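Local structure of putative flavoprotein (Bacteroides eggerthii, 4ICI) at residues A[13-18]-A[39-44]; A[89-94]-A[116-121]. The protein binds flavin mononucleotide in a flavodoxin-like fold and probably serves in electron transfer or another flavin-dependent redox reaction. All coordinates share one frame; numbering follows the deposited sequence.

Contact 1: A[13-18]-A[39-44]; sequences NSKILV and GGDLYP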
ATOM      1  N   ASN A  13      11.969   7.700 -18.788  1.00 47.49           N
ATOM      2  CA  ASN A  13      11.649   7.122 -17.450  1.00 45.62           C
ATOM      3  C   ASN A  13      10.138   6.935 -17.254  1.00 41.56           C
ATOM      4  O   ASN A  13       9.311   7.490 -17.987  1.00 40.74           O
ATOM      5  CB  ASN A  13      12.211   8.002 -16.330  1.00 47.94           C
ATOM      6  CG  ASN A  13      13.696   8.318 -16.508  1.00 53.43           C
ATOM      7  OD1 ASN A  13      14.507   7.421 -16.776  1.00 56.92           O
ATOM      8  ND2 ASN A  13      14.057   9.595 -16.349  1.00 55.50           N
ATOM      9  N   SER A  14       9.795   6.147 -16.246  1.00 37.23           N
ATOM     10  CA  SER A  14       8.409   5.783 -15.994  1.00 31.42           C
ATOM     11  C   SER A  14       7.556   6.949 -15.461  1.00 26.90           C
ATOM     12  O   SER A  14       8.074   7.868 -14.803  1.00 27.78           O
ATOM     13  CB  SER A  14       8.392   4.648 -14.974  1.00 31.52           C
ATOM     14  OG  SER A  14       9.060   3.515 -15.483  1.00 34.05           O
ATOM     15  N   LYS A  15       6.252   6.909 -15.737  1.00 20.44           N
ATOM     16  CA  LYS A  15       5.307   7.717 -14.950  1.00 18.63           C
ATOM     17  C   LYS A  15       4.933   6.889 -13.708  1.00 15.54           C
ATOM     18  O   LYS A  15       4.460   5.752 -13.834  1.00 15.97           O
ATOM     19  CB  LYS A  15       4.055   8.078 -15.720  1.00 20.97           C
ATOM     20  CG  LYS A  15       3.299   9.240 -15.074  1.00 24.76           C
ATOM     21  CD  LYS A  15       1.991   9.571 -15.754  1.00 26.83           C
ATOM     22  CE  LYS A  15       1.301  10.744 -15.061  1.00 32.08           C
ATOM     23  NZ  LYS A  15      -0.048  11.026 -15.660  1.00 34.57           N
ATOM     24  N   ILE A  16       5.179   7.463 -12.534  1.00 14.24           N
ATOM     25  CA  ILE A  16       5.116   6.746 -11.260  1.00 13.43           C
ATOM     26  C   ILE A  16       3.992   7.309 -10.382  1.00 12.47           C
ATOM     27  O   ILE A  16       3.878   8.525 -10.202  1.00 14.51           O
ATOM     28  CB  ILE A  16       6.455   6.841 -10.475  1.00 13.51           C
ATOM     29  CG1 ILE A  16       7.593   6.279 -11.330  1.00 16.59           C
ATOM     30  CG2 ILE A  16       6.338   6.155  -9.095  1.00 14.04           C
ATOM     31  CD1 ILE A  16       8.949   6.346 -10.636  1.00 17.78           C
ATOM     32  N   LEU A  17       3.159   6.402  -9.876  1.00 11.87           N
ATOM     33  CA  LEU A  17       2.191   6.691  -8.838  1.00 11.77           C
ATOM     34  C   LEU A  17       2.572   6.005  -7.549  1.00 10.38           C
ATOM     35  O   LEU A  17       2.990   4.832  -7.558  1.00 11.18           O
ATOM     36  CB  LEU A  17       0.816   6.184  -9.254  1.00 12.47           C
ATOM     37  CG  LEU A  17      -0.356   6.486  -8.322  1.00 12.38           C
ATOM     38  CD1 LEU A  17      -0.596   8.007  -8.219  1.00 14.31           C
ATOM     39  CD2 LEU A  17      -1.599   5.730  -8.769  1.00 14.04           C
ATOM     40  N   VAL A  18       2.457   6.762  -6.457  1.00 10.40           N
ATOM     41  CA  VAL A  18       2.601   6.251  -5.100  1.00 10.04           C
ATOM     42  C   VAL A  18       1.207   6.290  -4.473  1.00  9.52           C
ATOM     43  O   VAL A  18       0.752   7.346  -4.032  1.00 11.50           O
ATOM     44  CB  VAL A  18       3.676   7.021  -4.286  1.00 10.94           C
ATOM     45  CG1 VAL A  18       3.808   6.471  -2.878  1.00 12.14           C
ATOM     46  CG2 VAL A  18       5.032   7.069  -5.021  1.00 11.78           C
ATOM     47  N   GLY A  39      10.013  11.500  -7.781  1.00 17.41           N
ATOM     48  CA  GLY A  39       9.204  12.436  -8.542  1.00 17.12           C
ATOM     49  C   GLY A  39       7.860  11.877  -8.934  1.00 17.28           C
ATOM     50  O   GLY A  39       7.350  12.193 -10.012  1.00 20.82           O
ATOM     51  N   GLY A  40       7.288  11.055  -8.049  1.00 15.64           N
ATOM     52  CA  GLY A  40       6.019  10.425  -8.322  1.00 16.67           C
ATOM     53  C   GLY A  40       4.828  11.223  -7.816  1.00 15.32           C
ATOM     54  O   GLY A  40       4.935  11.980  -6.847  1.00 19.22           O
ATOM     55  N   ASP A  41       3.690  11.016  -8.457  1.00 13.98           N
ATOM     56  CA  ASP A  41       2.424  11.541  -7.962  1.00 12.94           C
ATOM     57  C   ASP A  41       2.016  10.699  -6.774  1.00 12.54           C
ATOM     58  O   ASP A  41       2.285   9.515  -6.771  1.00 15.02           O
ATOM     59  CB  ASP A  41       1.349  11.400  -9.049  1.00 13.70           C
ATOM     60  CG  ASP A  41       1.548  12.351 -10.230  1.00 19.53           C
ATOM     61  OD1 ASP A  41       2.262  13.362 -10.085  1.00 20.68           O
ATOM     62  OD2 ASP A  41       0.956  12.094 -11.310  1.00 20.70           O
ATOM     63  N   LEU A  42       1.353  11.301  -5.786  1.00 11.81           N
ATOM     64  CA  LEU A  42       0.791  10.559  -4.669  1.00 11.43           C
ATOM     65  C   LEU A  42      -0.727  10.498  -4.765  1.00 12.64           C
ATOM     66  O   LEU A  42      -1.357  11.498  -5.130  1.00 15.08           O
ATOM     67  CB  LEU A  42       1.178  11.167  -3.318  1.00 12.81           C
ATOM     68  CG  LEU A  42       2.363  10.516  -2.605  1.00 13.92           C
ATOM     69  CD1 LEU A  42       3.582  10.694  -3.428  1.00 16.48           C
ATOM     70  CD2 LEU A  42       2.551  11.117  -1.176  1.00 16.59           C
ATOM     71  N   TYR A  43      -1.285   9.331  -4.422  1.00 11.99           N
ATOM     72  CA  TYR A  43      -2.712   9.094  -4.374  1.00 11.95           C
ATOM     73  C   TYR A  43      -3.047   8.504  -2.994  1.00 11.13           C
ATOM     74  O   TYR A  43      -2.812   7.319  -2.730  1.00 10.76           O
ATOM     75  CB  TYR A  43      -3.152   8.150  -5.491  1.00 12.93           C
ATOM     76  CG  TYR A  43      -4.567   7.589  -5.343  1.00 12.92           C
ATOM     77  CD1 TYR A  43      -5.679   8.418  -5.333  1.00 13.81           C
ATOM     78  CD2 TYR A  43      -4.771   6.235  -5.249  1.00 13.30           C
ATOM     79  CE1 TYR A  43      -6.969   7.891  -5.191  1.00 15.25           C
ATOM     80  CE2 TYR A  43      -6.055   5.712  -5.111  1.00 14.98           C
ATOM     81  CZ  TYR A  43      -7.128   6.539  -5.080  1.00 12.86           C
ATOM     82  OH  TYR A  43      -8.403   5.978  -4.958  1.00 16.55           O
ATOM     83  N   PRO A  44      -3.589   9.344  -2.088  1.00 11.45           N
ATOM     84  CA  PRO A  44      -4.088   8.818  -0.846  1.00 10.60           C
ATOM     85  C   PRO A  44      -5.359   7.984  -1.103  1.00 10.53           C
ATOM     86  O   PRO A  44      -6.334   8.453  -1.717  1.00 13.25           O
ATOM     87  CB  PRO A  44      -4.391  10.065  -0.020  1.00 11.48           C
ATOM     88  CG  PRO A  44      -3.638  11.212  -0.711  1.00 13.42           C
ATOM     89  CD  PRO A  44      -3.691  10.815  -2.159  1.00 12.55           C
TER
HETATM   90  O   HOH W   1      -0.342  13.220 -13.491  1.00 39.53           O
HETATM   91  O   HOH W   2       6.337  10.129 -12.469  0.70 17.59           O
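Leu17 lays its CD1 methyl across the seam between the two segments, 3.7 Å from CB of Tyr43 and a little farther, 4.0 Å, from CB of Asp41. Its CG stands anti to the backbone N (chi1 -176°). The leucine and tyrosine side chains cross obliquely, CD1 meeting CB, while the phenol leads off to hydrogen-bond the carbonyl of Ser80. On the other face of the sheet Val18 meets Leu42, CB to CD1 at 3.8 Å, under helix 26-38, which covers both through Ala31.

Between these faces the backbones run parallel and are joined by three hydrogen bonds. Asp41 N donates to Ile16 O, Asp41 O accepts Val18 N at 2.8 Å in a nearly straight bond, and Val18 O accepts Tyr43 N at 2.9 Å. The alpha hydrogens of Leu17 and Leu42 add CA-H...O contacts to the last two carbonyls. Gly40 lies beside Ile16, its CA packed against Ile16 O, and has no side chain on the side of the CG2 methyls of Ile16 and Val18.

Around Lys15 the contact is polar and water-mediated. The extended lysine chain brings NZ to 4.6 Å from Asp41 OD2, beyond a salt bridge, and a water bridges the two, 3.1 Å from NZ and 2.8 Å from OD2. Each has a further partner, Thr87 for the lysine and the Tyr88 hydroxyl for the aspartate. With helix 26-38 linking strands 16-20 and 41-44, this is the first beta-alpha-beta unit of a flavodoxin-like fold, its second strand at the sheet's edge.

Contact 2: A[89-94]-A[116-121]; sequences DVVFIG and KGKTVV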
ATOM      1  N   ASP A  89       3.028   3.893 -15.404  1.00 14.59           N
ATOM      2  CA  ASP A  89       3.812   2.701 -15.702  1.00 15.48           C
ATOM      3  C   ASP A  89       4.132   1.889 -14.452  1.00 14.99           C
ATOM      4  O   ASP A  89       4.259   0.672 -14.518  1.00 14.95           O
ATOM      5  CB  ASP A  89       5.136   3.086 -16.358  1.00 16.95           C
ATOM      6  CG  ASP A  89       4.957   3.871 -17.627  1.00 20.84           C
ATOM      7  OD1 ASP A  89       4.368   3.293 -18.555  1.00 24.82           O
ATOM      8  OD2 ASP A  89       5.360   5.070 -17.679  1.00 23.39           O
ATOM      9  N   VAL A  90       4.322   2.573 -13.326  1.00 12.96           N
ATOM     10  CA  VAL A  90       4.723   1.949 -12.063  1.00 13.07           C
ATOM     11  C   VAL A  90       3.757   2.467 -10.999  1.00 11.49           C
ATOM     12  O   VAL A  90       3.499   3.689 -10.920  1.00 12.42           O
ATOM     13  CB  VAL A  90       6.143   2.363 -11.689  1.00 13.95           C
ATOM     14  CG1 VAL A  90       6.552   1.819 -10.338  1.00 14.11           C
ATOM     15  CG2 VAL A  90       7.150   1.970 -12.809  1.00 15.93           C
ATOM     16  N   VAL A  91       3.235   1.556 -10.186  1.00  9.80           N
ATOM     17  CA  VAL A  91       2.356   1.919  -9.079  1.00  9.52           C
ATOM     18  C   VAL A  91       2.914   1.282  -7.807  1.00  7.84           C
ATOM     19  O   VAL A  91       2.992   0.040  -7.659  1.00 10.83           O
ATOM     20  CB  VAL A  91       0.905   1.479  -9.327  1.00 10.86           C
ATOM     21  CG1 VAL A  91       0.011   1.806  -8.100  1.00 12.15           C
ATOM     22  CG2 VAL A  91       0.334   2.118 -10.592  1.00 12.87           C
ATOM     23  N   PHE A  92       3.406   2.126  -6.885  1.00  8.61           N
ATOM     24  CA  PHE A  92       3.749   1.688  -5.544  1.00  8.65           C
ATOM     25  C   PHE A  92       2.454   1.674  -4.743  1.00  8.70           C
ATOM     26  O   PHE A  92       1.606   2.558  -4.950  1.00 10.35           O
ATOM     27  CB  PHE A  92       4.761   2.644  -4.896  1.00  9.14           C
ATOM     28  CG  PHE A  92       6.121   2.624  -5.525  1.00  9.12           C
ATOM     29  CD1 PHE A  92       6.444   3.460  -6.599  1.00 11.94           C
ATOM     30  CD2 PHE A  92       7.078   1.762  -5.036  1.00 10.47           C
ATOM     31  CE1 PHE A  92       7.701   3.436  -7.165  1.00 12.60           C
ATOM     32  CE2 PHE A  92       8.348   1.714  -5.619  1.00 11.30           C
ATOM     33  CZ  PHE A  92       8.650   2.573  -6.670  1.00 11.81           C
ATOM     34  N   ILE A  93       2.295   0.668  -3.884  1.00  8.26           N
ATOM     35  CA  ILE A  93       1.108   0.527  -3.057  1.00  9.16           C
ATOM     36  C   ILE A  93       1.538   0.384  -1.604  1.00  8.57           C
ATOM     37  O   ILE A  93       2.149  -0.623  -1.222  1.00  8.83           O
ATOM     38  CB  ILE A  93       0.266  -0.693  -3.436  1.00  9.26           C
ATOM     39  CG1 ILE A  93      -0.124  -0.646  -4.907  1.00 10.72           C
ATOM     40  CG2 ILE A  93      -0.963  -0.768  -2.548  1.00 10.94           C
ATOM     41  CD1 ILE A  93      -0.918  -1.879  -5.414  1.00 11.85           C
ATOM     42  N   GLY A  94       1.277   1.418  -0.792  1.00  8.93           N
ATOM     43  CA  GLY A  94       1.706   1.448   0.569  1.00  8.78           C
ATOM     44  C   GLY A  94       0.604   1.294   1.591  1.00  8.47           C
ATOM     45  O   GLY A  94      -0.560   1.686   1.373  1.00  9.09           O
ATOM     46  N   LYS A 116      -3.125  -4.042 -14.818  1.00 18.31           N
ATOM     47  CA  LYS A 116      -2.557  -4.855 -15.904  1.00 21.52           C
ATOM     48  C   LYS A 116      -1.511  -4.090 -16.701  1.00 18.34           C
ATOM     49  O   LYS A 116      -1.713  -2.929 -17.050  1.00 22.06           O
ATOM     50  CB  LYS A 116      -3.685  -5.330 -16.832  1.00 25.27           C
ATOM     51  CG  LYS A 116      -3.234  -6.144 -18.046  1.00 28.41           C
ATOM     52  CD  LYS A 116      -4.422  -6.764 -18.802  1.00 37.94           C
ATOM     53  CE  LYS A 116      -5.168  -5.732 -19.611  1.00 44.49           C
ATOM     54  NZ  LYS A 116      -6.057  -6.371 -20.624  1.00 48.88           N
ATOM     55  N   GLY A 117      -0.361  -4.730 -16.917  1.00 19.65           N
ATOM     56  CA  GLY A 117       0.717  -4.141 -17.677  1.00 20.77           C
ATOM     57  C   GLY A 117       1.678  -3.280 -16.893  1.00 19.01           C
ATOM     58  O   GLY A 117       2.755  -2.992 -17.377  1.00 23.61           O
ATOM     59  N   LYS A 118       1.314  -2.899 -15.678  1.00 15.91           N
ATOM     60  CA  LYS A 118       2.125  -2.031 -14.865  1.00 16.05           C
ATOM     61  C   LYS A 118       3.062  -2.814 -13.946  1.00 13.46           C
ATOM     62  O   LYS A 118       2.848  -3.991 -13.641  1.00 18.00           O
ATOM     63  CB  LYS A 118       1.226  -1.134 -14.012  1.00 15.08           C
ATOM     64  CG  LYS A 118       0.168  -0.383 -14.807  1.00 15.64           C
ATOM     65  CD  LYS A 118      -0.567   0.607 -13.951  1.00 16.59           C
ATOM     66  CE  LYS A 118      -1.807   1.118 -14.635  1.00 19.44           C
ATOM     67  NZ  LYS A 118      -1.477   1.819 -15.890  1.00 21.65           N
ATOM     68  N   THR A 119       4.112  -2.139 -13.495  1.00 14.11           N
ATOM     69  CA  THR A 119       4.963  -2.662 -12.439  1.00 12.67           C
ATOM     70  C   THR A 119       4.300  -2.258 -11.127  1.00 10.86           C
ATOM     71  O   THR A 119       4.023  -1.073 -10.929  1.00 13.76           O
ATOM     72  CB  THR A 119       6.376  -2.096 -12.538  1.00 15.03           C
ATOM     73  OG1 THR A 119       6.917  -2.440 -13.819  1.00 20.18           O
ATOM     74  CG2 THR A 119       7.254  -2.658 -11.452  1.00 17.43           C
ATOM     75  N   VAL A 120       4.077  -3.216 -10.216  1.00 10.90           N
ATOM     76  CA  VAL A 120       3.367  -2.964  -8.947  1.00 10.06           C
ATOM     77  C   VAL A 120       4.309  -3.333  -7.801  1.00  9.48           C
ATOM     78  O   VAL A 120       4.861  -4.434  -7.797  1.00  9.83           O
ATOM     79  CB  VAL A 120       2.052  -3.747  -8.886  1.00 11.44           C
ATOM     80  CG1 VAL A 120       1.283  -3.396  -7.624  1.00 13.00           C
ATOM     81  CG2 VAL A 120       1.203  -3.499 -10.194  1.00 15.27           C
ATOM     82  N   VAL A 121       4.496  -2.428  -6.842  1.00 10.15           N
ATOM     83  CA  VAL A 121       5.527  -2.581  -5.810  1.00 10.00           C
ATOM     84  C   VAL A 121       4.930  -2.190  -4.449  1.00  9.34           C
ATOM     85  O   VAL A 121       4.511  -1.058  -4.281  1.00  9.25           O
ATOM     86  CB  VAL A 121       6.762  -1.709  -6.090  1.00 10.69           C
ATOM     87  CG1 VAL A 121       7.902  -2.129  -5.129  1.00 12.63           C
ATOM     88  CG2 VAL A 121       7.193  -1.741  -7.573  1.00 11.21           C
TER
HETATM   89  O   HOH W   3       6.352  -0.645 -15.932  1.00 33.74           O
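A parallel strand pair from the middle of the flavodoxin-like sheet is formed where Val90, Val91 and Phe92 face Thr119, Val120 and Val121, the two strands of a beta-alpha-beta unit connected by helix 104-112. Four backbone hydrogen bonds alternate along it: Thr119 N to Asp89 O, Val91 N to Thr119 O at 2.8 Å, Val121 N to Val91 O, and Ile93 N to Val121 O at 2.8 Å. The alpha hydrogen of Phe92 also approaches Val121 O, CA to O 3.1 Å, so this carbonyl is met by two groups of the same strand.

Phe92 and Val121 lie side by side and point the same way. CG of the phenylalanine stands anti to the carbonyl carbon (chi1 -68°); CD2 of the ring lies 3.6 Å from CB of Val121, and CE2 touches CG1 of the same valine. Val90 and Thr119 repeat this pairing more loosely, CG2 to CB at 4.1 Å. On the face of Val91 and Val120 the contacts run diagonally: CD1 of Ile93 presses on CG1 of Val120 at 3.5 Å, a tight fit for two methyls, and CG2 of Val91 rests against CD of Lys118 at 3.8 Å. Beyond this aliphatic part the lysine bends at chi4, and NZ hydrogen-bonds the carbonyls of Tyr88 and Ile85. At the strand start one water joins Asp89 O to Thr119 OG1, 2.8 Å from the latter.

Helix 158-168 packs over Phe92 and Val121 through Leu165, Trp164 and Ile168, whereas helix 104-112 covers Ile93 on the opposite face. Strand 16-20 flanks 90-96, and strand 146-152 borders 119-125.

Both contacts are parallel strand pairs of one sheet, each within a beta-alpha-beta unit, and strands 16-20 and 90-96 are neighbours that join them. Contact 2 is the more buried; contact 1 includes the outermost strand 41-44 and is only partly buried. Contact 1 combines aliphatic packing with a water-bridged Lys-Asp pair. In contact 2 the bridging water sits at the strand start, the packing is mostly aliphatic and aromatic, and the lysine amine is taken up by backbone carbonyls. Between the pairs, Phe92 N lies 2.8 Å from Leu17 O, a probable hydrogen bond, and Ile16 CG2 packs 3.6 Å from Phe92 CE1. Asp89 OD2 also accepts the backbone N of Lys15.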